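Local coordinates for protein ornithine carbamoyltransferase, mitochondrial (Coccidioides immitis, PDB 3SDS) that catalyses the transfer of the carbamoyl group from carbamoyl phosphate to L-ornithine, giving L-citrulline and phosphate in the arginine biosynthesis pathway, at residues 24-29 against 343-348. Numbering follows the deposited sequence.
Sequences RHLLSI and EAFVVN
Arg-24 and Phe-345 bring the backbones of 24-29 and 343-348 nearest each other, CA of Arg-24 lying 7.2 Å from CA of Phe-345. The arrangement belongs to the two-domain carbamoyltransferase fold, whose C-terminal helix packs back against the carbamoyl phosphate domain. The N-terminal piece is an irregular loop leading into helix 34-51, whereas 343-347 is the last turn of helix 327-347 and widens into a pi-type turn; Asn-348 leaves the helix, its N bonded to O of Glu-343 at 2.9 Å. No direct hydrogen bond joins the segments; one water bridges them, donating to O of Arg-24 and to O of Phe-345.

The worked example is a single aromatic ring inserted against an extended chain. With CG anti to its own carbonyl carbon (chi1 -76°), the Phe-345 ring reaches Arg-24, His-25 and Leu-26 in succession. Leu-26 lies over one face in a CH-pi contact: its CB stands 3.9 Å from the ring centroid of Phe-345, 16° off the normal. CD1 of Leu-26 meets CZ of Phe-345 and CD2 meets CE2. Near the ring plane, O of Arg-24 comes to the edge, 3.7 Å from CD1 of Phe-345. The extended Arg-24 side chain passes CE1 of Phe-345 with its CD and NE, the guanidinium plane turned 66° from the Phe-345 ring. That charged end looks beyond the ring, making a salt bridge to Glu-36 and a hydrogen bond to O of Gly-350, and so ties the loop to helix 34-51 and to the tail after helix 327-347. Backbone hydrogen bonds between Leu-26 and both Val-146 and Asn-148 hold the loop beside strand 146-148. Another approach to the ring within these segments is polar: O of His-25 comes obliquely to CE1 of Phe-345 at 3.5 Å.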
loop_
_atom_site.group_PDB
_atom_site.type_symbol
_atom_site.label_atom_id
_atom_site.label_comp_id
_atom_site.label_asym_id
_atom_site.label_seq_id
_atom_site.Cartn_x
_atom_site.Cartn_y
_atom_site.Cartn_z
ATOM N N ARG A 24 20.785 -4.184 16.747
ATOM C CA ARG A 24 20.742 -2.966 17.558
ATOM C C ARG A 24 19.479 -2.190 17.206
ATOM O O ARG A 24 19.187 -1.976 16.025
ATOM C CB ARG A 24 21.981 -2.110 17.276
ATOM C CG ARG A 24 22.257 -1.023 18.288
ATOM C CD ARG A 24 22.994 0.192 17.692
ATOM N NE ARG A 24 22.999 1.280 18.670
ATOM C CZ ARG A 24 23.906 2.253 18.749
ATOM N NH1 ARG A 24 24.905 2.327 17.878
ATOM N NH2 ARG A 24 23.803 3.172 19.705
ATOM N N HIS A 25 18.727 -1.767 18.217
ATOM C CA HIS A 25 17.475 -1.052 17.980
ATOM C C HIS A 25 17.583 0.474 18.284
ATOM O O HIS A 25 18.508 0.917 18.978
ATOM C CB HIS A 25 16.331 -1.724 18.756
ATOM C CG HIS A 25 16.286 -3.218 18.604
ATOM N ND1 HIS A 25 15.891 -3.842 17.439
ATOM C CD2 HIS A 25 16.576 -4.215 19.478
ATOM C CE1 HIS A 25 15.957 -5.155 17.597
ATOM N NE2 HIS A 25 16.366 -5.408 18.825
ATOM N N LEU A 26 16.665 1.272 17.736
ATOM C CA LEU A 26 16.524 2.658 18.150
ATOM C C LEU A 26 15.173 2.840 18.867
ATOM O O LEU A 26 14.134 2.978 18.204
ATOM C CB LEU A 26 16.648 3.607 16.957
ATOM C CG LEU A 26 16.547 5.118 17.250
ATOM C CD1 LEU A 26 17.658 5.610 18.190
ATOM C CD2 LEU A 26 16.544 5.967 15.993
ATOM N N LEU A 27 15.180 2.817 20.208
ATOM C CA LEU A 27 13.933 2.990 20.999
ATOM C C LEU A 27 13.748 4.397 21.606
ATOM O O LEU A 27 12.606 4.820 21.876
ATOM C CB LEU A 27 13.815 1.920 22.104
ATOM C CG LEU A 27 13.972 0.426 21.740
ATOM C CD1 LEU A 27 13.597 -0.444 22.919
ATOM C CD2 LEU A 27 13.138 0.021 20.508
ATOM N N SER A 28 14.877 5.102 21.793
ATOM C CA SER A 28 14.954 6.394 22.495
ATOM C C SER A 28 16.318 7.036 22.255
ATOM O O SER A 28 17.305 6.329 22.060
ATOM C CB SER A 28 14.779 6.183 24.013
ATOM O OG SER A 28 15.096 7.362 24.747
ATOM N N ILE A 29 16.386 8.364 22.327
ATOM C CA ILE A 29 17.669 9.072 22.308
ATOM C C ILE A 29 18.602 8.609 23.441
ATOM O O ILE A 29 19.832 8.752 23.358
ATOM C CB ILE A 29 17.493 10.600 22.413
ATOM C CG1 ILE A 29 16.432 11.128 21.439
ATOM C CG2 ILE A 29 18.819 11.312 22.204
ATOM C CD1 ILE A 29 16.680 10.801 19.960
ATOM N N GLU A 343 19.454 4.581 7.204
ATOM C CA GLU A 343 20.821 4.265 6.754
ATOM C C GLU A 343 21.677 3.719 7.899
ATOM O O GLU A 343 22.413 2.732 7.720
ATOM C CB GLU A 343 21.540 5.469 6.136
ATOM C CG GLU A 343 22.819 5.096 5.371
ATOM C CD GLU A 343 23.903 6.167 5.458
ATOM O OE1 GLU A 343 23.633 7.229 6.067
ATOM O OE2 GLU A 343 25.031 5.939 4.921
ATOM N N ALA A 344 21.572 4.367 9.062
ATOM C CA ALA A 344 22.405 4.031 10.208
ATOM C C ALA A 344 22.093 2.652 10.790
ATOM O O ALA A 344 23.007 1.864 11.095
ATOM C CB ALA A 344 22.261 5.079 11.259
ATOM N N PHE A 345 20.803 2.360 10.946
ATOM C CA PHE A 345 20.394 1.164 11.670
ATOM C C PHE A 345 20.211 -0.053 10.773
ATOM O O PHE A 345 20.510 -1.170 11.199
ATOM C CB PHE A 345 19.182 1.435 12.582
ATOM C CG PHE A 345 19.548 2.194 13.843
ATOM C CD1 PHE A 345 19.863 1.512 15.022
ATOM C CD2 PHE A 345 19.628 3.591 13.838
ATOM C CE1 PHE A 345 20.229 2.202 16.170
ATOM C CE2 PHE A 345 19.990 4.303 14.998
ATOM C CZ PHE A 345 20.297 3.606 16.159
ATOM N N VAL A 346 19.767 0.161 9.534
ATOM C CA VAL A 346 19.526 -0.952 8.615
ATOM C C VAL A 346 20.729 -1.237 7.682
ATOM O O VAL A 346 21.216 -2.367 7.620
ATOM C CB VAL A 346 18.233 -0.765 7.799
ATOM C CG1 VAL A 346 17.887 -2.067 7.049
ATOM C CG2 VAL A 346 17.084 -0.329 8.715
ATOM N N VAL A 347 21.200 -0.218 6.965
ATOM C CA VAL A 347 22.296 -0.406 6.026
ATOM C C VAL A 347 23.631 -0.561 6.745
ATOM O O VAL A 347 24.372 -1.484 6.433
ATOM C CB VAL A 347 22.379 0.734 4.990
ATOM C CG1 VAL A 347 23.401 0.402 3.905
ATOM C CG2 VAL A 347 21.023 0.977 4.377
ATOM N N ASN A 348 23.942 0.325 7.695
ATOM C CA ASN A 348 25.214 0.254 8.418
ATOM C C ASN A 348 25.151 -0.656 9.642
ATOM O O ASN A 348 26.052 -0.662 10.502
ATOM C CB ASN A 348 25.692 1.651 8.777
ATOM C CG ASN A 348 26.025 2.468 7.549
ATOM O OD1 ASN A 348 26.355 1.910 6.493
ATOM N ND2 ASN A 348 25.917 3.798 7.662
HETATM O O HOH W 1 20.906 -1.888 13.804
#